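Long-range contacts in alpha,alpha-trehalose-phosphate synthase (UDP-forming) (Burkholderia xenovorans, PDB 5V0T), which belongs to glycosyltransferase family 20 of the GT-B clan and is modelled here with 6-O-phosphono-alpha-D-glucopyranose, uridine-5'-diphosphate and oxalic acid bound: residues L12-N17 / W137-H142; G44-G49 / T71-A76; I159-H164 / C187-L192. All coordinates share one frame; numbering follows the deposited sequence.

Contact 1: L12-N17 / W137-H142. With G6P (6-O-phosphono-alpha-D-glucopyranose), chain J.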
loop_
_atom_site.group_PDB
_atom_site.type_symbol
_atom_site.label_atom_id
_atom_site.label_comp_id
_atom_site.label_asym_id
_atom_site.label_seq_id
_atom_site.Cartn_x
_atom_site.Cartn_y
_atom_site.Cartn_z
ATOM N N LEU A 12 7.492 -9.199 19.940
ATOM C CA LEU A 12 7.217 -8.144 18.975
ATOM C C LEU A 12 5.767 -7.691 19.110
ATOM O O LEU A 12 4.843 -8.499 18.986
ATOM C CB LEU A 12 7.500 -8.634 17.556
ATOM C CG LEU A 12 7.027 -7.701 16.427
ATOM C CD1 LEU A 12 7.692 -6.327 16.563
ATOM C CD2 LEU A 12 7.294 -8.332 15.070
ATOM N N ILE A 13 5.574 -6.409 19.391
ATOM C CA ILE A 13 4.257 -5.787 19.431
ATOM C C ILE A 13 4.101 -4.976 18.156
ATOM O O ILE A 13 4.780 -3.963 17.974
ATOM C CB ILE A 13 4.087 -4.881 20.655
ATOM C CG1 ILE A 13 4.565 -5.568 21.945
ATOM C CG2 ILE A 13 2.654 -4.383 20.714
ATOM C CD1 ILE A 13 3.695 -6.701 22.443
ATOM N N ILE A 14 3.200 -5.398 17.279
ATOM C CA ILE A 14 2.820 -4.613 16.110
ATOM C C ILE A 14 1.665 -3.693 16.486
ATOM O O ILE A 14 0.691 -4.127 17.113
ATOM C CB ILE A 14 2.419 -5.528 14.941
ATOM C CG1 ILE A 14 3.627 -6.321 14.435
ATOM C CG2 ILE A 14 1.782 -4.698 13.829
ATOM C CD1 ILE A 14 4.634 -5.491 13.674
ATOM N N VAL A 15 1.766 -2.422 16.093
ATOM C CA VAL A 15 0.713 -1.428 16.289
ATOM C C VAL A 15 0.366 -0.821 14.931
ATOM O O VAL A 15 1.245 -0.284 14.250
ATOM C CB VAL A 15 1.149 -0.322 17.263
ATOM C CG1 VAL A 15 0.010 0.691 17.467
ATOM C CG2 VAL A 15 1.622 -0.910 18.598
ATOM N N SER A 16 -0.910 -0.882 14.551
ATOM C CA SER A 16 -1.377 -0.239 13.323
ATOM C C SER A 16 -2.830 0.137 13.520
ATOM O O SER A 16 -3.488 -0.333 14.446
ATOM C CB SER A 16 -1.238 -1.160 12.101
ATOM O OG SER A 16 -2.040 -2.328 12.295
ATOM N N ASN A 17 -3.343 0.989 12.641
ATOM C CA ASN A 17 -4.772 1.261 12.698
ATOM C C ASN A 17 -5.556 0.054 12.200
ATOM O O ASN A 17 -6.340 -0.548 12.944
ATOM C CB ASN A 17 -5.125 2.496 11.866
ATOM C CG ASN A 17 -6.573 2.903 12.058
ATOM O OD1 ASN A 17 -6.987 3.238 13.167
ATOM N ND2 ASN A 17 -7.358 2.839 10.988
ATOM N N TRP A 137 6.624 -1.913 17.381
ATOM C CA TRP A 137 6.781 -1.505 15.988
ATOM C C TRP A 137 5.458 -0.927 15.500
ATOM O O TRP A 137 4.490 -1.666 15.284
ATOM C CB TRP A 137 7.229 -2.685 15.120
ATOM C CG TRP A 137 7.610 -2.290 13.700
ATOM C CD1 TRP A 137 7.618 -1.026 13.168
ATOM C CD2 TRP A 137 8.051 -3.166 12.654
ATOM N NE1 TRP A 137 8.012 -1.068 11.850
ATOM C CE2 TRP A 137 8.282 -2.368 11.509
ATOM C CE3 TRP A 137 8.255 -4.549 12.567
ATOM C CZ2 TRP A 137 8.731 -2.900 10.309
ATOM C CZ3 TRP A 137 8.688 -5.084 11.364
ATOM C CH2 TRP A 137 8.921 -4.260 10.250
ATOM N N VAL A 138 5.419 0.390 15.340
ATOM C CA VAL A 138 4.228 1.130 14.922
ATOM C C VAL A 138 4.233 1.280 13.409
ATOM O O VAL A 138 5.277 1.591 12.817
ATOM C CB VAL A 138 4.196 2.505 15.614
ATOM C CG1 VAL A 138 2.965 3.257 15.239
ATOM C CG2 VAL A 138 4.296 2.315 17.122
ATOM N N HIS A 139 3.063 1.098 12.778
ATOM C CA HIS A 139 2.929 1.141 11.322
ATOM C C HIS A 139 1.959 2.228 10.865
ATOM O O HIS A 139 0.777 2.205 11.228
ATOM C CB HIS A 139 2.478 -0.219 10.780
ATOM C CG HIS A 139 3.541 -1.269 10.889
ATOM N ND1 HIS A 139 4.288 -1.688 9.809
ATOM C CD2 HIS A 139 4.032 -1.933 11.965
ATOM C CE1 HIS A 139 5.174 -2.584 10.207
ATOM N NE2 HIS A 139 5.040 -2.750 11.512
ATOM N N ASP A 140 2.481 3.174 10.072
ATOM C CA ASP A 140 1.775 4.012 9.091
ATOM C C ASP A 140 1.228 5.326 9.635
ATOM O O ASP A 140 1.302 5.613 10.834
ATOM C CB ASP A 140 0.643 3.243 8.388
ATOM C CG ASP A 140 0.682 3.447 6.874
ATOM O OD1 ASP A 140 1.624 4.132 6.423
ATOM O OD2 ASP A 140 -0.192 2.933 6.137
ATOM N N TYR A 141 0.691 6.142 8.723
ATOM C CA TYR A 141 0.522 7.570 8.945
ATOM C C TYR A 141 -0.494 7.916 10.035
ATOM O O TYR A 141 -0.437 9.025 10.576
ATOM C CB TYR A 141 0.109 8.223 7.629
ATOM C CG TYR A 141 -1.113 7.590 6.998
ATOM C CD1 TYR A 141 -1.023 6.424 6.237
ATOM C CD2 TYR A 141 -2.358 8.183 7.136
ATOM C CE1 TYR A 141 -2.151 5.856 5.654
ATOM C CE2 TYR A 141 -3.476 7.636 6.554
ATOM C CZ TYR A 141 -3.376 6.474 5.819
ATOM O OH TYR A 141 -4.519 5.965 5.232
ATOM N N HIS A 142 -1.429 7.010 10.358
ATOM C CA HIS A 142 -2.393 7.289 11.424
ATOM C C HIS A 142 -1.709 7.494 12.761
ATOM O O HIS A 142 -2.263 8.150 13.655
ATOM C CB HIS A 142 -3.391 6.135 11.572
ATOM C CG HIS A 142 -3.889 5.590 10.277
ATOM N ND1 HIS A 142 -3.139 4.743 9.486
ATOM C CD2 HIS A 142 -5.073 5.756 9.638
ATOM C CE1 HIS A 142 -3.829 4.432 8.404
ATOM N NE2 HIS A 142 -5.007 5.027 8.475
HETATM C C1 G6P J . -2.998 1.465 2.585
HETATM C C2 G6P J . -2.501 2.072 3.886
HETATM C C3 G6P J . -2.895 1.189 5.073
HETATM C C4 G6P J . -4.410 0.966 5.048
HETATM C C5 G6P J . -4.820 0.384 3.694
HETATM C C6 G6P J . -6.324 0.107 3.663
HETATM O O1 G6P J . -2.357 0.204 2.442
HETATM O O2 G6P J . -1.074 2.247 3.818
HETATM O O3 G6P J . -2.526 1.881 6.277
HETATM O O4 G6P J . -4.784 0.035 6.086
HETATM O O5 G6P J . -4.421 1.275 2.639
HETATM O O6 G6P J . -7.051 1.307 3.982
HETATM P P G6P J . -8.076 1.307 5.225
HETATM O O1P G6P J . -9.264 0.486 4.791
HETATM O O2P G6P J . -8.361 2.764 5.461
HETATM O O3P G6P J . -7.316 0.651 6.356
HETATM O O HOH W 1 -1.888 2.463 10.604
#

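Contact 2: G44-G49 / T71-A76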
loop_
_atom_site.group_PDB
_atom_site.type_symbol
_atom_site.label_atom_id
_atom_site.label_comp_id
_atom_site.label_asym_id
_atom_site.label_seq_id
_atom_site.Cartn_x
_atom_site.Cartn_y
_atom_site.Cartn_z
ATOM N N GLY A 44 5.459 -14.719 15.452
ATOM C CA GLY A 44 4.486 -14.596 16.513
ATOM C C GLY A 44 4.623 -13.243 17.198
ATOM O O GLY A 44 5.544 -12.472 16.938
ATOM N N GLY A 45 3.689 -12.953 18.101
ATOM C CA GLY A 45 3.715 -11.678 18.792
ATOM C C GLY A 45 2.316 -11.159 19.017
ATOM O O GLY A 45 1.350 -11.921 19.066
ATOM N N MET A 46 2.218 -9.847 19.172
ATOM C CA MET A 46 0.950 -9.177 19.412
ATOM C C MET A 46 0.685 -8.193 18.289
ATOM O O MET A 46 1.604 -7.512 17.815
ATOM C CB MET A 46 0.945 -8.432 20.753
ATOM C CG MET A 46 -0.271 -7.547 20.966
ATOM S SD MET A 46 -0.301 -6.808 22.622
ATOM C CE MET A 46 -0.747 -8.236 23.604
ATOM N N TRP A 47 -0.573 -8.133 17.859
ATOM C CA TRP A 47 -1.035 -7.142 16.895
ATOM C C TRP A 47 -2.121 -6.319 17.581
ATOM O O TRP A 47 -3.211 -6.826 17.859
ATOM C CB TRP A 47 -1.543 -7.810 15.614
ATOM C CG TRP A 47 -1.691 -6.846 14.454
ATOM C CD1 TRP A 47 -1.698 -5.480 14.512
ATOM C CD2 TRP A 47 -1.849 -7.188 13.073
ATOM N NE1 TRP A 47 -1.862 -4.954 13.248
ATOM C CE2 TRP A 47 -1.961 -5.984 12.351
ATOM C CE3 TRP A 47 -1.934 -8.400 12.383
ATOM C CZ2 TRP A 47 -2.127 -5.953 10.964
ATOM C CZ3 TRP A 47 -2.096 -8.372 11.005
ATOM C CH2 TRP A 47 -2.194 -7.155 10.313
ATOM N N PHE A 48 -1.804 -5.061 17.872
ATOM C CA PHE A 48 -2.703 -4.129 18.536
ATOM C C PHE A 48 -3.201 -3.094 17.538
ATOM O O PHE A 48 -2.407 -2.530 16.775
ATOM C CB PHE A 48 -1.975 -3.429 19.693
ATOM C CG PHE A 48 -2.740 -2.289 20.304
ATOM C CD1 PHE A 48 -3.608 -2.516 21.360
ATOM C CD2 PHE A 48 -2.557 -0.985 19.854
ATOM C CE1 PHE A 48 -4.300 -1.463 21.949
ATOM C CE2 PHE A 48 -3.248 0.070 20.426
ATOM C CZ PHE A 48 -4.122 -0.168 21.479
ATOM N N GLY A 49 -4.503 -2.810 17.567
ATOM C CA GLY A 49 -5.014 -1.729 16.741
ATOM C C GLY A 49 -6.529 -1.647 16.763
ATOM O O GLY A 49 -7.187 -2.159 17.669
ATOM N N THR A 71 -1.287 -12.795 19.069
ATOM C CA THR A 71 -2.301 -12.285 19.978
ATOM C C THR A 71 -2.868 -10.996 19.392
ATOM O O THR A 71 -2.132 -10.026 19.197
ATOM C CB THR A 71 -1.712 -12.027 21.362
ATOM O OG1 THR A 71 -1.165 -13.245 21.877
ATOM C CG2 THR A 71 -2.780 -11.513 22.312
ATOM N N PHE A 72 -4.164 -10.991 19.092
ATOM C CA PHE A 72 -4.816 -9.786 18.594
ATOM C C PHE A 72 -5.403 -9.002 19.764
ATOM O O PHE A 72 -6.082 -9.565 20.627
ATOM C CB PHE A 72 -5.898 -10.135 17.571
ATOM C CG PHE A 72 -5.351 -10.654 16.264
ATOM C CD1 PHE A 72 -5.113 -12.009 16.080
ATOM C CD2 PHE A 72 -5.061 -9.785 15.227
ATOM C CE1 PHE A 72 -4.606 -12.490 14.871
ATOM C CE2 PHE A 72 -4.553 -10.262 14.012
ATOM C CZ PHE A 72 -4.328 -11.615 13.843
ATOM N N ALA A 73 -5.119 -7.704 19.803
ATOM C CA ALA A 73 -5.635 -6.827 20.851
ATOM C C ALA A 73 -6.268 -5.646 20.130
ATOM O O ALA A 73 -5.563 -4.757 19.643
ATOM C CB ALA A 73 -4.529 -6.394 21.819
ATOM N N THR A 74 -7.593 -5.653 20.016
ATOM C CA THR A 74 -8.270 -4.678 19.177
ATOM C C THR A 74 -9.358 -3.964 19.968
ATOM O O THR A 74 -9.871 -4.472 20.971
ATOM C CB THR A 74 -8.864 -5.329 17.923
ATOM O OG1 THR A 74 -9.773 -6.358 18.305
ATOM C CG2 THR A 74 -7.750 -5.933 17.057
ATOM N N ILE A 75 -9.706 -2.772 19.489
ATOM C CA ILE A 75 -10.654 -1.908 20.181
ATOM C C ILE A 75 -11.411 -1.082 19.150
ATOM O O ILE A 75 -10.863 -0.695 18.114
ATOM C CB ILE A 75 -9.929 -1.025 21.224
ATOM C CG1 ILE A 75 -10.932 -0.364 22.180
ATOM C CG2 ILE A 75 -9.016 0.002 20.540
ATOM C CD1 ILE A 75 -10.301 0.172 23.477
ATOM N N ALA A 76 -12.687 -0.824 19.434
ATOM C CA ALA A 76 -13.486 0.034 18.579
ATOM C C ALA A 76 -13.098 1.504 18.765
ATOM O O ALA A 76 -12.406 1.893 19.716
ATOM C CB ALA A 76 -14.975 -0.161 18.874
HETATM O O HOH W 2 1.269 -14.527 20.591
#

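Contact 3: I159-H164 / C187-L192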
loop_
_atom_site.group_PDB
_atom_site.type_symbol
_atom_site.label_atom_id
_atom_site.label_comp_id
_atom_site.label_asym_id
_atom_site.label_seq_id
_atom_site.Cartn_x
_atom_site.Cartn_y
_atom_site.Cartn_z
ATOM N N ILE A 159 11.030 1.548 20.354
ATOM C CA ILE A 159 9.852 1.848 19.538
ATOM C C ILE A 159 10.314 2.227 18.136
ATOM O O ILE A 159 11.031 3.218 17.963
ATOM C CB ILE A 159 8.990 2.990 20.106
ATOM C CG1 ILE A 159 8.761 2.855 21.605
ATOM C CG2 ILE A 159 7.642 3.076 19.372
ATOM C CD1 ILE A 159 8.216 4.155 22.228
ATOM N N GLY A 160 9.881 1.465 17.138
ATOM C CA GLY A 160 10.180 1.814 15.767
ATOM C C GLY A 160 8.925 2.219 15.036
ATOM O O GLY A 160 7.816 1.915 15.487
ATOM N N PHE A 161 9.087 2.894 13.900
ATOM C CA PHE A 161 7.984 3.300 13.041
ATOM C C PHE A 161 8.311 2.913 11.610
ATOM O O PHE A 161 9.450 3.091 11.158
ATOM C CB PHE A 161 7.758 4.821 13.125
ATOM C CG PHE A 161 6.612 5.332 12.288
ATOM C CD1 PHE A 161 5.294 5.161 12.702
ATOM C CD2 PHE A 161 6.852 6.046 11.121
ATOM C CE1 PHE A 161 4.252 5.654 11.955
ATOM C CE2 PHE A 161 5.805 6.545 10.369
ATOM C CZ PHE A 161 4.502 6.349 10.781
ATOM N N PHE A 162 7.317 2.399 10.893
ATOM C CA PHE A 162 7.441 2.198 9.452
ATOM C C PHE A 162 6.283 2.895 8.759
ATOM O O PHE A 162 5.120 2.651 9.101
ATOM C CB PHE A 162 7.469 0.702 9.066
ATOM C CG PHE A 162 7.736 0.467 7.589
ATOM C CD1 PHE A 162 9.027 0.536 7.085
ATOM C CD2 PHE A 162 6.689 0.219 6.710
ATOM C CE1 PHE A 162 9.274 0.337 5.743
ATOM C CE2 PHE A 162 6.930 0.017 5.357
ATOM C CZ PHE A 162 8.228 0.078 4.875
ATOM N N LEU A 163 6.611 3.771 7.798
ATOM C CA LEU A 163 5.632 4.445 6.947
ATOM C C LEU A 163 5.411 3.627 5.675
ATOM O O LEU A 163 6.354 3.392 4.902
ATOM C CB LEU A 163 6.108 5.860 6.599
ATOM C CG LEU A 163 5.121 6.756 5.839
ATOM C CD1 LEU A 163 3.902 7.068 6.696
ATOM C CD2 LEU A 163 5.806 8.035 5.368
ATOM N N HIS A 164 4.165 3.188 5.458
ATOM C CA HIS A 164 3.864 2.360 4.291
ATOM C C HIS A 164 3.617 3.207 3.051
ATOM O O HIS A 164 3.815 2.727 1.933
ATOM C CB HIS A 164 2.642 1.458 4.557
ATOM C CG HIS A 164 2.915 0.351 5.535
ATOM N ND1 HIS A 164 2.966 -0.974 5.167
ATOM C CD2 HIS A 164 3.202 0.383 6.858
ATOM C CE1 HIS A 164 3.258 -1.714 6.223
ATOM N NE2 HIS A 164 3.409 -0.914 7.261
ATOM N N CYS A 187 10.404 12.122 15.473
ATOM C CA CYS A 187 11.715 12.015 16.088
ATOM C C CYS A 187 11.676 11.462 17.508
ATOM O O CYS A 187 12.740 11.290 18.098
ATOM C CB CYS A 187 12.417 13.383 16.055
ATOM S SG CYS A 187 12.761 13.947 14.348
ATOM N N SER A 188 10.503 11.140 18.063
ATOM C CA SER A 188 10.475 10.376 19.309
ATOM C C SER A 188 10.661 8.882 19.095
ATOM O O SER A 188 10.844 8.156 20.070
ATOM C CB SER A 188 9.163 10.585 20.072
ATOM O OG SER A 188 9.127 11.861 20.686
ATOM N N PHE A 189 10.578 8.398 17.864
ATOM C CA PHE A 189 10.847 6.993 17.612
ATOM C C PHE A 189 12.344 6.719 17.721
ATOM O O PHE A 189 13.174 7.609 17.522
ATOM C CB PHE A 189 10.320 6.602 16.229
ATOM C CG PHE A 189 8.810 6.432 16.175
ATOM C CD1 PHE A 189 8.225 5.244 16.599
ATOM C CD2 PHE A 189 7.993 7.441 15.698
ATOM C CE1 PHE A 189 6.853 5.067 16.556
ATOM C CE2 PHE A 189 6.615 7.275 15.658
ATOM C CZ PHE A 189 6.045 6.065 16.090
ATOM N N ASP A 190 12.692 5.481 18.086
ATOM C CA ASP A 190 14.102 5.093 18.051
ATOM C C ASP A 190 14.596 4.894 16.627
ATOM O O ASP A 190 15.756 5.197 16.325
ATOM C CB ASP A 190 14.309 3.816 18.868
ATOM C CG ASP A 190 14.030 4.030 20.331
ATOM O OD1 ASP A 190 14.614 4.975 20.895
ATOM O OD2 ASP A 190 13.209 3.300 20.905
ATOM N N LEU A 191 13.733 4.405 15.742
ATOM C CA LEU A 191 14.097 4.079 14.369
ATOM C C LEU A 191 12.917 4.397 13.462
ATOM O O LEU A 191 11.787 4.009 13.765
ATOM C CB LEU A 191 14.474 2.599 14.232
ATOM C CG LEU A 191 14.687 2.093 12.805
ATOM C CD1 LEU A 191 15.888 2.791 12.186
ATOM C CD2 LEU A 191 14.866 0.554 12.782
ATOM N N LEU A 192 13.180 5.094 12.357
ATOM C CA LEU A 192 12.179 5.373 11.336
ATOM C C LEU A 192 12.507 4.564 10.091
ATOM O O LEU A 192 13.658 4.544 9.650
ATOM C CB LEU A 192 12.135 6.867 10.978
ATOM C CG LEU A 192 11.758 7.831 12.099
ATOM C CD1 LEU A 192 11.744 9.259 11.568
ATOM C CD2 LEU A 192 10.378 7.456 12.642
#

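Contact 1: L12-N17 / W137-H142
Ile14 and Val15 lie beside Trp137 and Val138 on two neighbouring parallel strands in the Rossmann-like N-terminal half of this GT-B fold. Trp137 N gives a nearly straight hydrogen bond to Ile13 O (2.8 Å). Val15 N bonds to Trp137 O, and His139 N reaches Val15 O at 2.7 Å. Val15 and Val138 share one face of the sheet, where Val15 CB meets Val138 CG2 at 4.1 Å. Ile14, Trp137 and His139 occupy the other face, and helix 31-43 packs on Ile14 and His139. With CG1 anti to the carbonyl carbon (chi1 -67°), Ile14 carries its CD1 to 3.5 Å from His139 NE2 and also against Trp137 CE3. The same His139 NE2 lies over the centre of the Trp137 ring, while ND1 is hydrogen-bonded to His164.

Toward the C-terminal ends of the segments, Asn17 crosses the His142 ring at about a right angle. Asn17 CB sits over one face of the His142 ring, 3.8 Å from its centroid, in a CH-pi contact. CG turns anti to the backbone N (chi1 -173°) and passes near His142 CD2, with the amide plane 20° from the ring plane. Asn17 ND2 ends 3.9 Å from His142 CD2, and OD1 is hydrogen-bonded to Tyr85 OH of helix 79-98. Tyr141 CE2 lies over the opposite face of the His142 ring. A water accepts from Asn17 N, donates to His139 O and takes a weak bond from His142 ND1. The loop after strand 135-139 then reaches the bound 6-O-phosphono-alpha-D-glucopyranose. There Asp140 OD2 accepts hydrogen bonds from ligand atoms O2 and O3, each at 2.6 Å.

Contact 2: G44-G49 / T71-A76
Trp47 pairs with Phe72, and Phe48 with Ala73, on two parallel strands of the Rossmann-like N-terminal sheet of this GT-B fold. Five backbone hydrogen bonds join them. Thr71 N bonds to Gly45 O at 2.8 Å, then Trp47 N to Thr71 O, Ala73 N to Trp47 O and Gly49 N to Ala73 O. The last, from Ile75 N to Gly49 O, is longer at 3.2 Å and more bent. CA-H...O contacts fill in between, such as Phe48 CA to Ala73 O at 3.1 Å.

One water adds a polar link by donating to both Gly45 O and Thr71 OG1. The same hydroxyl is hydrogen-bonded to Glu66.

The aromatic contact is between Trp47 and Phe72, which lie side by side. Trp47 CE3 meets Phe72 CE2 at 3.6 Å. The planes are 28° apart, but the rings are slid past each other and barely overlap. Trp47 NE1 is hydrogen-bonded to Ser16 OG.

Apolar contacts on the other face of the sheet involve Met46, Thr71, Phe48 and Ala73. Met46 bends at chi3 (-74°), and its CE reaches Thr71 CG2 at 4.1 Å. Phe48 CD1 rests 4.0 Å from Ala73 CB.

Helix 31-43 packs on the sheet face that carries Trp47 and Phe72. Helix 109-126 meets Phe48 and Ile75. Strand 12-16 also pairs with strand 45-48, which therefore lies between it and strand 70-78.

Contact 3: I159-H164 / C187-L192
Asp190 OD2 is gripped by two groups. It accepts a hydrogen bond from Ile159 N at 2.8 Å, through its anti lone pair, and forms a salt bridge with Arg151 of helix 146-152. The two segments belong to a beta-alpha-beta unit of the Rossmann-like domain. Strand 159-162 leads through helices 170-173 and 179-186 to the parallel strand 191-194. Asp190 N returns a bond to Ile159 O, so backbone and side chain of this residue both hold Ile159. Further along, Phe161 N bonds to Leu191 O at 2.9 Å.

Phe189 lies just before strand 191-194 and points toward strand 159-162. Phe161 CB stands over the centre of the Phe189 ring, 3.4 Å from its centroid and only 4° off the normal, a CH-pi contact. With CG anti to the backbone N (chi1 -179°), the Phe161 ring lies so that its CD1 nears Phe189 CZ; the two rings meet obliquely, with planes 38° apart. Ile159 CG2 touches Phe189 CE1 at 3.5 Å. Val138 and Ala147 also pack on Phe189. Leu192 reaches the same Phe161 CB with its CD2, at 3.7 Å.

How the contacts relate
All three contacts pair parallel strands of one sheet, with contact 1 between the other two. Contact 2 joins it through strands 12-16 and 45-48, which are hydrogen-bonded neighbours. Contact 3 joins it through strands 135-139 and 159-162. Contacts 2 and 3 do not touch, and their centres are about 19 Å apart. Every touching residue of contact 1 is buried, while contacts 2 and 3 include partly exposed ones. Contact 1 mixes apolar packing with polar groups at the 6-O-phosphono-alpha-D-glucopyranose pocket. Contact 2 is mostly backbone bonding and apolar packing. Contact 3 adds an aspartate salt-bridged to Arg151, and its His164 returns to the pocket beside His139 and Asp140.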